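Local coordinates for protein glutaminyl-tRNA synthetase (Saccharomyces cerevisiae, PDB 3TL4) that charges tRNA(Gln) with glutamine at the expense of ATP, and is represented here by its appended N-terminal tRNA-binding domain, at residues Q131-K134 / E135-L138; P180-E183 / R184-I187. All coordinates share one frame; numbering follows the deposited sequence.

Interaction 1: residues Q131-K134 / E135-L138; sequences QENK and ERIL
Asn133 and Arg136 meet where helix 119-132 gives way to helix 134-140, a helix junction of the appended tRNA-binding domain. Their side chains lie alongside each other and point the same way, and Arg136 NH2 gives a hydrogen bond of 2.9 Å to Asn133 OD1. The acceptor lies close to the guanidinium plane, at its edge, but the nitrogen stands 56° out of the Asn133 carbonyl plane. Amide and guanidinium are nearly perpendicular, at 87°. Ile137 CD1 reaches Asn133 CB at 4.0 Å; one residue on along each segment, Leu138 CD1 lies against Lys134 CG, also at 4.0 Å.

The backbone holds these side chains in place. Ile137 N bonds to Asn133 O at 3.0 Å and Leu138 N to Lys134 O at 2.8 Å, the i to i+4 bonds of the first turn of helix 134-140. Asn133 itself leaves helical geometry, and with CG beside its own backbone N (chi1 -65°) its amide is turned back toward the preceding turn, where ND2 bonds to Tyr129 O. Arg136 NH2 has a second partner in Tyr129 OH. Lys134 runs back in a similar sense, its bent chain bringing NZ to Gln131 OE1 at 2.9 Å. Farther out, Leu177 of helix 166-178 packs on Lys134, Ile137 and Leu138, and Ile148 of helix 145-153 on Ile137.

A leucine here has no amide, and Arg136 NH2, still near Tyr129 OH, would probably turn more freely without the Asn133 OD1 acceptor, while Tyr129 O would lose the bond from ND2. The amide thus spans the junction, donating to the helix behind and accepting from the helix ahead, while apolar contacts, with Ile137 as the buried member, join helix 134-140 to helices 145-153 and 166-178.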
# COMPACT_ATOMS: atom_id res chain seq x y z
N GLN A 131 -2.74 -6.35 26.54
CA GLN A 131 -2.86 -7.44 27.53
C GLN A 131 -1.54 -8.22 27.69
O GLN A 131 -1.11 -8.55 28.79
CB GLN A 131 -4.00 -8.40 27.13
CG GLN A 131 -4.19 -9.61 28.06
CD GLN A 131 -4.71 -9.23 29.45
OE1 GLN A 131 -5.36 -8.19 29.61
NE2 GLN A 131 -4.41 -10.06 30.44
N GLU A 132 -0.92 -8.50 26.55
CA GLU A 132 0.29 -9.30 26.46
C GLU A 132 1.50 -8.57 27.03
O GLU A 132 2.45 -9.18 27.51
CB GLU A 132 0.55 -9.68 24.98
CG GLU A 132 -0.44 -10.72 24.42
CD GLU A 132 -0.41 -10.87 22.90
OE1 GLU A 132 0.44 -10.23 22.24
OE2 GLU A 132 -1.25 -11.63 22.36
N ASN A 133 1.46 -7.25 26.95
CA ASN A 133 2.58 -6.45 27.39
C ASN A 133 2.20 -5.57 28.58
O ASN A 133 2.87 -4.59 28.86
CB ASN A 133 3.07 -5.61 26.22
CG ASN A 133 3.64 -6.47 25.09
OD1 ASN A 133 4.84 -6.73 25.06
ND2 ASN A 133 2.78 -6.93 24.18
N LYS A 134 1.14 -5.95 29.27
CA LYS A 134 0.51 -5.08 30.27
C LYS A 134 1.49 -4.52 31.31
O LYS A 134 1.50 -3.31 31.57
CB LYS A 134 -0.69 -5.78 30.93
CG LYS A 134 -1.36 -5.00 32.08
CD LYS A 134 -2.88 -5.28 32.13
CE LYS A 134 -3.23 -6.74 32.25
NZ LYS A 134 -4.71 -6.98 32.14
N GLU A 135 2.31 -5.37 31.91
CA GLU A 135 3.21 -4.89 32.98
C GLU A 135 4.37 -4.03 32.48
O GLU A 135 4.81 -3.13 33.17
CB GLU A 135 3.72 -6.04 33.85
CG GLU A 135 2.58 -6.75 34.56
CD GLU A 135 3.05 -7.89 35.42
OE1 GLU A 135 3.38 -8.95 34.86
OE2 GLU A 135 3.08 -7.72 36.66
N ARG A 136 4.88 -4.30 31.28
CA ARG A 136 5.89 -3.44 30.68
C ARG A 136 5.26 -2.07 30.43
O ARG A 136 5.87 -1.05 30.67
CB ARG A 136 6.42 -4.03 29.37
CG ARG A 136 7.60 -3.26 28.78
CD ARG A 136 8.40 -4.09 27.76
NE ARG A 136 7.56 -4.59 26.68
CZ ARG A 136 7.29 -3.90 25.58
NH1 ARG A 136 7.80 -2.67 25.40
NH2 ARG A 136 6.51 -4.43 24.65
N ILE A 137 4.02 -2.06 29.96
CA ILE A 137 3.29 -0.82 29.73
C ILE A 137 2.88 -0.05 30.99
O ILE A 137 2.93 1.15 31.01
CB ILE A 137 2.07 -1.04 28.84
CG1 ILE A 137 2.52 -1.56 27.47
CG2 ILE A 137 1.32 0.26 28.68
CD1 ILE A 137 1.36 -2.05 26.62
N LEU A 138 2.46 -0.75 32.05
CA LEU A 138 2.11 -0.10 33.31
C LEU A 138 3.32 0.55 33.96
O LEU A 138 3.22 1.60 34.59
CB LEU A 138 1.50 -1.09 34.30
CG LEU A 138 0.02 -1.42 34.11
CD1 LEU A 138 -0.42 -2.52 35.06
CD2 LEU A 138 -0.80 -0.17 34.36

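Interaction 2: residues P180-E183 / R184-I187; sequences PKDE and RDLI
Asp182 and Arg184 form an Asx turn, which leads into a short 3-10 turn of the tRNA-binding domain, near the end of this construct. The evidence is the bond from Arg184 N to Asp182 OD1, 3.1 Å long, reached from above the carboxylate plane. Asp182 CG sits between its own backbone N and carbonyl carbon (chi1 61°), which carries the carboxylate over the turn.

Among the backbone bonds, Asp185 N meets Asp182 O at 2.7 Å, closing the 3-10 turn. Leu186 N to Glu183 O extends it only weakly, at 3.4 Å.

The charged interactions centre on the same aspartate. Arg184 grips it side-on: NE gives an almost straight bond (176°) to the syn lone pair of Asp182 OD1 at 3.2 Å, and NH2 completes the salt bridge to Asp182 OD2 at 2.8 Å. Asp182 OD1 thus accepts from both Arg184 N and Arg184 NE, and with Arg184 NH2 on OD2 the rotation of the carboxylate is held. Asp182 OD1 and Asp185 OD1 stand 3.5 Å apart, a pairing of like charges that Arg141 probably eases, since its NE forms a salt bridge with Asp185 OD2 and its NH2 a long, weak ion pair with Asp182 OD1.

One side-chain bond runs back from the third residue after Asp182 and ties the two ends of the turn: Asp185 OD1 accepts Asp182 N at 2.8 Å, on the anti side of the carboxylate and 17° out of its plane.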
# COMPACT_ATOMS: atom_id res chain seq x y z
N PRO A 180 -5.66 8.95 33.09
CA PRO A 180 -5.14 10.14 32.40
C PRO A 180 -3.68 10.44 32.77
O PRO A 180 -3.19 9.94 33.79
CB PRO A 180 -6.07 11.26 32.88
CG PRO A 180 -6.66 10.77 34.14
CD PRO A 180 -6.74 9.27 34.03
N LYS A 181 -3.00 11.21 31.92
CA LYS A 181 -1.64 11.64 32.18
C LYS A 181 -1.58 12.44 33.47
O LYS A 181 -2.42 13.31 33.70
CB LYS A 181 -1.11 12.50 31.03
CG LYS A 181 -1.22 11.82 29.69
CD LYS A 181 -0.33 12.49 28.68
CE LYS A 181 -0.42 11.83 27.32
NZ LYS A 181 0.53 12.46 26.37
N ASP A 182 -0.60 12.13 34.32
CA ASP A 182 -0.42 12.84 35.57
C ASP A 182 1.07 13.11 35.85
O ASP A 182 1.89 13.08 34.93
CB ASP A 182 -1.13 12.12 36.74
CG ASP A 182 -0.60 10.71 36.98
OD1 ASP A 182 0.53 10.41 36.57
OD2 ASP A 182 -1.32 9.91 37.62
N GLU A 183 1.41 13.39 37.11
CA GLU A 183 2.76 13.85 37.43
C GLU A 183 3.81 12.80 37.04
O GLU A 183 4.96 13.14 36.76
CB GLU A 183 2.89 14.21 38.92
CG GLU A 183 2.89 13.01 39.88
CD GLU A 183 1.52 12.33 40.04
OE1 GLU A 183 0.48 12.92 39.66
OE2 GLU A 183 1.49 11.19 40.57
N ARG A 184 3.39 11.54 37.02
CA ARG A 184 4.24 10.42 36.61
C ARG A 184 4.65 10.54 35.16
O ARG A 184 5.63 9.92 34.73
CB ARG A 184 3.50 9.10 36.77
CG ARG A 184 3.45 8.55 38.19
CD ARG A 184 2.60 7.29 38.22
NE ARG A 184 1.24 7.59 37.82
CZ ARG A 184 0.22 6.74 37.91
NH1 ARG A 184 0.41 5.51 38.36
NH2 ARG A 184 -0.98 7.13 37.51
N ASP A 185 3.89 11.32 34.39
CA ASP A 185 4.10 11.37 32.95
C ASP A 185 4.80 12.64 32.47
O ASP A 185 4.90 12.87 31.28
CB ASP A 185 2.77 11.19 32.22
CG ASP A 185 2.03 9.96 32.69
OD1 ASP A 185 0.88 10.10 33.15
OD2 ASP A 185 2.61 8.86 32.64
N LEU A 186 5.31 13.44 33.40
CA LEU A 186 6.01 14.67 33.03
C LEU A 186 7.33 14.49 32.25
O LEU A 186 8.15 13.62 32.57
CB LEU A 186 6.23 15.57 34.25
CG LEU A 186 4.98 16.34 34.67
CD1 LEU A 186 5.38 17.55 35.49
CD2 LEU A 186 4.18 16.77 33.43
N ILE A 187 7.50 15.32 31.23
CA ILE A 187 8.72 15.39 30.43
C ILE A 187 9.13 16.85 30.21
O ILE A 187 10.23 17.26 30.56
CB ILE A 187 8.53 14.73 29.06
CG1 ILE A 187 8.19 13.25 29.23
CG2 ILE A 187 9.76 14.90 28.20
CD1 ILE A 187 7.87 12.57 27.93

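Both contacts are local and lie at the surface on the same side of the chain's centre, with their own centres about 18 Å apart and nearest atoms about 6 Å apart. Interaction 1 joins two successive helices and has one buried member, Ile137, which packs against helix 145-153 and helix 166-178. Interaction 2 has no buried residue and shapes the segment after helix 166-178, at the end of this construct. Their chemistry differs accordingly: charged donors on neutral amide oxygens, with backbone and apolar contacts, at the junction; paired opposite charges in 180-187. They come in series along the chain; helix 166-178 touches 131-138 through Leu177 and leads into 180-187.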